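Local coordinates for protein putative glycosyltransferase (GalT1) (Streptococcus parasanguinis, PDB 4PHR) that binds UDP through its GT-D-fold domain and probably acts as a nucleotide-sugar-dependent glycosyltransferase, at residues V31-D36 with L73-D78; I229-E234 with V244-K249. All coordinates share one frame; numbering follows the deposited sequence.

In the fold
Both contacts are buried and belong to the GT-D-fold glycosyltransferase domain, yet they share no element and do not touch, their nearest atoms lying about 7 Å apart and their centres 21 Å. Contact 1 is the deeper, about 8 Å from the centre of the chain: two neighbouring strands of a parallel sheet, joined by backbone hydrogen bonds and apolar side chains, with one arginine reaching UDP. Contact 2 lies about 14 Å from that centre and pins an irregular loop to helix 229-238, chiefly by side-chain charge. UDP relates the two: Arg33 of contact 1 binds it directly, whereas the helix of contact 2 starts right after His228, another residue that binds UDP.

Contact 1: V31-D36 with L73-D78. With UDP (uridine-5'-diphosphate), chain B.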
loop_
_atom_site.group_PDB
_atom_site.type_symbol
_atom_site.label_atom_id
_atom_site.label_comp_id
_atom_site.label_asym_id
_atom_site.label_seq_id
_atom_site.Cartn_x
_atom_site.Cartn_y
_atom_site.Cartn_z
ATOM N N VAL A 31 3.081 -2.254 -8.895
ATOM C CA VAL A 31 3.712 -2.303 -7.589
ATOM C C VAL A 31 2.824 -3.073 -6.634
ATOM O O VAL A 31 1.642 -2.758 -6.496
ATOM C CB VAL A 31 3.928 -0.892 -6.994
ATOM C CG1 VAL A 31 4.642 -0.999 -5.639
ATOM C CG2 VAL A 31 4.724 -0.024 -7.948
ATOM N N VAL A 32 3.397 -4.082 -5.978
ATOM C CA VAL A 32 2.706 -4.785 -4.903
ATOM C C VAL A 32 3.549 -4.643 -3.637
ATOM O O VAL A 32 4.772 -4.815 -3.670
ATOM C CB VAL A 32 2.459 -6.273 -5.271
ATOM C CG1 VAL A 32 3.762 -7.009 -5.534
ATOM C CG2 VAL A 32 1.666 -6.965 -4.193
ATOM N N ARG A 33 2.901 -4.312 -2.522
ATOM C CA ARG A 33 3.624 -4.072 -1.269
ATOM C C ARG A 33 3.244 -5.106 -0.206
ATOM O O ARG A 33 2.069 -5.367 0.027
ATOM C CB ARG A 33 3.362 -2.655 -0.741
ATOM C CG ARG A 33 3.676 -1.502 -1.721
ATOM C CD ARG A 33 3.220 -0.117 -1.161
ATOM N NE ARG A 33 1.817 -0.240 -0.799
ATOM C CZ ARG A 33 1.336 -0.521 0.409
ATOM N NH1 ARG A 33 2.123 -0.539 1.489
ATOM N NH2 ARG A 33 0.039 -0.746 0.537
ATOM N N PHE A 34 4.236 -5.718 0.424
ATOM C CA PHE A 34 3.965 -6.626 1.531
ATOM C C PHE A 34 4.264 -5.903 2.830
ATOM O O PHE A 34 5.381 -5.437 3.041
ATOM C CB PHE A 34 4.787 -7.915 1.407
ATOM C CG PHE A 34 4.277 -8.832 0.343
ATOM C CD1 PHE A 34 4.558 -8.589 -0.992
ATOM C CD2 PHE A 34 3.473 -9.911 0.674
ATOM C CE1 PHE A 34 4.055 -9.425 -1.975
ATOM C CE2 PHE A 34 2.981 -10.747 -0.296
ATOM C CZ PHE A 34 3.266 -10.503 -1.622
ATOM N N GLY A 35 3.254 -5.800 3.692
ATOM C CA GLY A 35 3.419 -5.201 5.001
ATOM C C GLY A 35 3.262 -6.242 6.087
ATOM O O GLY A 35 3.150 -7.445 5.811
ATOM N N ASP A 36 3.243 -5.784 7.332
ATOM C CA ASP A 36 3.150 -6.708 8.453
ATOM C C ASP A 36 1.886 -7.565 8.401
ATOM O O ASP A 36 1.927 -8.749 8.707
ATOM C CB ASP A 36 3.253 -5.961 9.786
ATOM C CG ASP A 36 2.151 -4.957 9.972
ATOM O OD1 ASP A 36 1.363 -5.103 10.936
ATOM O OD2 ASP A 36 2.075 -4.035 9.135
ATOM N N LEU A 73 7.198 -4.346 -9.457
ATOM C CA LEU A 73 8.101 -4.199 -8.330
ATOM C C LEU A 73 7.423 -4.807 -7.107
ATOM O O LEU A 73 6.315 -4.398 -6.733
ATOM C CB LEU A 73 8.398 -2.720 -8.083
ATOM C CG LEU A 73 9.399 -2.367 -6.979
ATOM C CD1 LEU A 73 10.764 -2.980 -7.264
ATOM C CD2 LEU A 73 9.505 -0.853 -6.822
ATOM N N VAL A 74 8.081 -5.792 -6.503
ATOM C CA VAL A 74 7.596 -6.420 -5.279
ATOM C C VAL A 74 8.305 -5.761 -4.102
ATOM O O VAL A 74 9.532 -5.670 -4.099
ATOM C CB VAL A 74 7.865 -7.940 -5.287
ATOM C CG1 VAL A 74 7.415 -8.572 -3.970
ATOM C CG2 VAL A 74 7.163 -8.605 -6.475
ATOM N N CYS A 75 7.536 -5.303 -3.110
ATOM C CA CYS A 75 8.084 -4.460 -2.044
ATOM C C CYS A 75 8.004 -5.113 -0.672
ATOM O O CYS A 75 7.067 -5.861 -0.392
ATOM C CB CYS A 75 7.341 -3.120 -1.986
ATOM S SG CYS A 75 7.367 -2.195 -3.523
ATOM N N LEU A 76 8.984 -4.796 0.180
ATOM C CA LEU A 76 9.007 -5.222 1.579
ATOM C C LEU A 76 9.186 -4.008 2.482
ATOM O O LEU A 76 9.612 -2.948 2.027
ATOM C CB LEU A 76 10.196 -6.147 1.817
ATOM C CG LEU A 76 9.983 -7.648 1.643
ATOM C CD1 LEU A 76 9.007 -7.992 0.558
ATOM C CD2 LEU A 76 11.337 -8.346 1.439
ATOM N N PRO A 77 8.877 -4.157 3.775
ATOM C CA PRO A 77 9.143 -3.043 4.687
ATOM C C PRO A 77 10.626 -2.663 4.671
ATOM O O PRO A 77 11.496 -3.531 4.692
ATOM C CB PRO A 77 8.720 -3.607 6.054
ATOM C CG PRO A 77 7.728 -4.721 5.726
ATOM C CD PRO A 77 8.300 -5.322 4.469
ATOM N N ASP A 78 10.912 -1.369 4.649
ATOM C CA ASP A 78 12.290 -0.910 4.508
ATOM C C ASP A 78 12.889 -0.757 5.900
ATOM O O ASP A 78 13.069 0.353 6.396
ATOM C CB ASP A 78 12.322 0.404 3.714
ATOM C CG ASP A 78 13.725 0.894 3.436
ATOM O OD1 ASP A 78 14.696 0.186 3.773
ATOM O OD2 ASP A 78 13.851 1.998 2.864
HETATM N N1 UDP B . -8.988 -1.560 2.906
HETATM C C2 UDP B . -10.257 -1.711 2.402
HETATM N N3 UDP B . -10.864 -2.943 2.435
HETATM C C4 UDP B . -10.211 -4.031 2.962
HETATM C C5 UDP B . -8.921 -3.885 3.472
HETATM C C6 UDP B . -8.393 -2.601 3.559
HETATM O O2 UDP B . -10.867 -0.745 1.944
HETATM O O4 UDP B . -10.789 -5.124 2.943
HETATM C "C1'" UDP B . -8.330 -0.251 2.784
HETATM C "C2'" UDP B . -8.198 0.635 3.995
HETATM O "O2'" UDP B . -9.401 1.338 4.231
HETATM C "C3'" UDP B . -7.078 1.549 3.552
HETATM C "C4'" UDP B . -6.203 0.632 2.713
HETATM O "O4'" UDP B . -6.994 -0.521 2.412
HETATM O "O3'" UDP B . -7.586 2.569 2.721
HETATM C "C5'" UDP B . -4.926 0.235 3.443
HETATM O "O5'" UDP B . -4.205 -0.681 2.629
HETATM P PA UDP B . -2.816 -1.340 3.106
HETATM O O1A UDP B . -3.061 -2.222 4.263
HETATM O O2A UDP B . -2.233 -1.980 1.902
HETATM O O3A UDP B . -1.988 -0.034 3.588
HETATM P PB UDP B . -0.445 0.191 4.063
HETATM O O1B UDP B . -0.505 0.368 5.543
HETATM O O2B UDP B . -0.053 1.440 3.369
HETATM O O3B UDP B . 0.365 -1.008 3.676
#
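Strands 31-33 and 73-76 run side by side in the same direction, their axes 4.8 Å apart at closest approach and 21° from parallel. Three backbone hydrogen bonds tie them. Val32 makes two, donating from N to Leu73 O at 3.0 Å and receiving Cys75 N on its own O at 2.9 Å, each donor nearly along the C=O axis. The third, from Phe34 N to Cys75 O (2.9 Å), comes from above the carbonyl plane, where strand 31-33 gives way to loop.

Apolar contacts cover both faces of this ladder. On the face of Val31 and Arg33, Val31 CG1, anti to its backbone N, meets Cys75 SG at 3.7 Å, and the CG of Arg33 lies against Cys75 CB. On the other face Val32 and Val74 stand side by side, with Val32 CG1 3.9 Å from Val74 CG2; helix 54-64 packs there through Ile63. Past the strand end, the Phe34 ring crosses Val74 obliquely and turns an edge to Cys75 O, and the carbonyl Phe34 O has Pro77 CD 3.3 Å away.

Arg33 serves the ligand: its chain bends at chi3 (-53°), leading the guanidinium away from strand 73-76 to UDP. Arg33 NH1 donates at 2.8 Å to UDP O3B, which lies at the guanidinium edge, near its plane; NH2 also bonds O3B and, weakly, O2A, so both phosphates are engaged. A salt bridge to Asp225 probably helps hold it there, offsetting the like charge of Lys210. A strand end delivering an arginine to the diphosphate forms part of the nucleotide site of this GT-D-fold domain.

Contact 2: I229-E234 with V244-K249; sequences IDSEYE and VKLTNK
Four acceptors surround Lys249 NZ: three carboxylate oxygens from one face of helix 229-238 and, from outside the two segments, Val160 O. Together Asp230, Glu234 and Lys249 make a salt-bridge network: the two acids stand one helical turn apart, and the loop 244-249 sends the lysine to them. The shortest link, from Lys249 NZ to Asp230 OD2 at 2.8 Å, uses that oxygen's syn lone pair; the weak bond to OD1 is a secondary prong on the same carboxylate. Asp230 OD1 also accepts a hydrogen bond from Gly159 N, which would help hold the carboxylate in place. Lys249 NZ meets Glu234 OE2 at 3.2 Å from above the carboxylate plane, and Asn162 ND2 binds this oxygen too. The ammonium so placed should stabilise both acids in their charged forms.

Torsions bring the groups together. Asp230 CG is anti to its backbone N (chi1 -179°), while Lys249 bends at chi3 (89°) and arrives tip to tip with both acids. The apolar part of the contact is Leu246, whose CD1 sits against Glu234 CB and CG, each at 4.0 Å, crossing that side chain obliquely, and also nears Ser231. Ser231 OG is held by Ala252 N farther along the same loop. A water links the same glutamate to the loop, donating to Glu234 OE2 at 2.7 Å and accepting from Asn248 ND2 at 3.2 Å.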
loop_
_atom_site.group_PDB
_atom_site.type_symbol
_atom_site.label_atom_id
_atom_site.label_comp_id
_atom_site.label_asym_id
_atom_site.label_seq_id
_atom_site.Cartn_x
_atom_site.Cartn_y
_atom_site.Cartn_z
ATOM N N ILE A 229 -1.704 5.769 1.675
ATOM C CA ILE A 229 -1.100 7.031 1.244
ATOM C C ILE A 229 -1.930 8.254 1.666
ATOM O O ILE A 229 -1.380 9.293 2.031
ATOM C CB ILE A 229 -0.825 7.064 -0.292
ATOM C CG1 ILE A 229 -0.003 8.300 -0.651
ATOM C CG2 ILE A 229 -2.123 6.989 -1.093
ATOM C CD1 ILE A 229 1.349 8.320 0.029
ATOM N N ASP A 230 -3.255 8.140 1.649
ATOM C CA ASP A 230 -4.079 9.294 1.990
ATOM C C ASP A 230 -3.892 9.766 3.432
ATOM O O ASP A 230 -3.822 10.972 3.688
ATOM C CB ASP A 230 -5.565 9.027 1.743
ATOM C CG ASP A 230 -6.421 10.235 2.076
ATOM O OD1 ASP A 230 -6.608 11.101 1.188
ATOM O OD2 ASP A 230 -6.893 10.326 3.233
ATOM N N SER A 231 -3.847 8.823 4.374
ATOM C CA SER A 231 -3.644 9.178 5.777
ATOM C C SER A 231 -2.321 9.896 5.947
ATOM O O SER A 231 -2.239 10.911 6.649
ATOM C CB SER A 231 -3.634 7.933 6.669
ATOM O OG SER A 231 -4.898 7.303 6.686
ATOM N N GLU A 232 -1.278 9.350 5.323
ATOM C CA GLU A 232 0.058 9.928 5.430
ATOM C C GLU A 232 0.087 11.337 4.834
ATOM O O GLU A 232 0.694 12.257 5.399
ATOM C CB GLU A 232 1.078 9.013 4.758
ATOM C CG GLU A 232 1.314 7.715 5.541
ATOM C CD GLU A 232 2.501 7.806 6.491
ATOM O OE1 GLU A 232 3.112 8.892 6.594
ATOM O OE2 GLU A 232 2.833 6.785 7.133
ATOM N N TYR A 233 -0.595 11.526 3.710
ATOM C CA TYR A 233 -0.633 12.839 3.091
ATOM C C TYR A 233 -1.375 13.835 3.980
ATOM O O TYR A 233 -0.949 14.974 4.130
ATOM C CB TYR A 233 -1.261 12.773 1.695
ATOM C CG TYR A 233 -1.125 14.064 0.926
ATOM C CD1 TYR A 233 0.127 14.554 0.578
ATOM C CD2 TYR A 233 -2.245 14.804 0.562
ATOM C CE1 TYR A 233 0.259 15.750 -0.120
ATOM C CE2 TYR A 233 -2.120 15.997 -0.137
ATOM C CZ TYR A 233 -0.866 16.456 -0.481
ATOM O OH TYR A 233 -0.741 17.647 -1.171
ATOM N N GLU A 234 -2.484 13.410 4.578
ATOM C CA GLU A 234 -3.230 14.295 5.477
ATOM C C GLU A 234 -2.378 14.685 6.684
ATOM O O GLU A 234 -2.345 15.847 7.089
ATOM C CB GLU A 234 -4.523 13.622 5.952
ATOM C CG GLU A 234 -5.571 13.426 4.868
ATOM C CD GLU A 234 -6.547 14.568 4.773
ATOM O OE1 GLU A 234 -6.449 15.507 5.588
ATOM O OE2 GLU A 234 -7.414 14.519 3.879
ATOM N N VAL A 244 -2.799 11.281 14.257
ATOM C CA VAL A 244 -4.045 11.901 14.680
ATOM C C VAL A 244 -5.228 11.326 13.908
ATOM O O VAL A 244 -5.137 11.050 12.716
ATOM C CB VAL A 244 -3.991 13.441 14.527
ATOM C CG1 VAL A 244 -3.674 13.824 13.098
ATOM C CG2 VAL A 244 -5.294 14.081 14.981
ATOM N N LYS A 245 -6.339 11.127 14.600
ATOM C CA LYS A 245 -7.508 10.553 13.966
ATOM C C LYS A 245 -8.131 11.564 13.011
ATOM O O LYS A 245 -8.343 12.724 13.365
ATOM C CB LYS A 245 -8.531 10.137 15.022
ATOM C CG LYS A 245 -9.679 9.319 14.467
ATOM C CD LYS A 245 -10.709 9.036 15.539
ATOM C CE LYS A 245 -11.820 8.144 15.012
ATOM N NZ LYS A 245 -11.303 6.806 14.606
ATOM N N LEU A 246 -8.406 11.125 11.789
ATOM C CA LEU A 246 -9.169 11.932 10.857
ATOM C C LEU A 246 -10.645 11.653 11.136
ATOM O O LEU A 246 -11.020 10.534 11.483
ATOM C CB LEU A 246 -8.779 11.585 9.419
ATOM C CG LEU A 246 -7.257 11.557 9.217
ATOM C CD1 LEU A 246 -6.871 11.022 7.847
ATOM C CD2 LEU A 246 -6.638 12.929 9.459
ATOM N N THR A 247 -11.487 12.663 11.008
ATOM C CA THR A 247 -12.868 12.484 11.421
ATOM C C THR A 247 -13.744 12.019 10.264
ATOM O O THR A 247 -14.765 11.358 10.474
ATOM C CB THR A 247 -13.434 13.778 12.028
ATOM O OG1 THR A 247 -13.575 14.769 11.001
ATOM C CG2 THR A 247 -12.491 14.301 13.103
ATOM N N ASN A 248 -13.335 12.353 9.046
ATOM C CA ASN A 248 -14.218 12.245 7.895
ATOM C C ASN A 248 -13.984 11.018 7.022
ATOM O O ASN A 248 -14.646 10.838 6.005
ATOM C CB ASN A 248 -14.144 13.530 7.054
ATOM C CG ASN A 248 -12.736 13.816 6.531
ATOM O OD1 ASN A 248 -11.739 13.504 7.185
ATOM N ND2 ASN A 248 -12.654 14.412 5.345
ATOM N N LYS A 249 -13.045 10.168 7.422
ATOM C CA LYS A 249 -12.693 9.009 6.624
ATOM C C LYS A 249 -11.874 8.056 7.473
ATOM O O LYS A 249 -11.540 8.364 8.613
ATOM C CB LYS A 249 -11.888 9.433 5.396
ATOM C CG LYS A 249 -10.610 10.173 5.738
ATOM C CD LYS A 249 -9.724 10.416 4.525
ATOM C CE LYS A 249 -10.062 11.721 3.842
ATOM N NZ LYS A 249 -9.084 12.047 2.761
HETATM O O HOH W 1 -10.023 15.385 3.889
#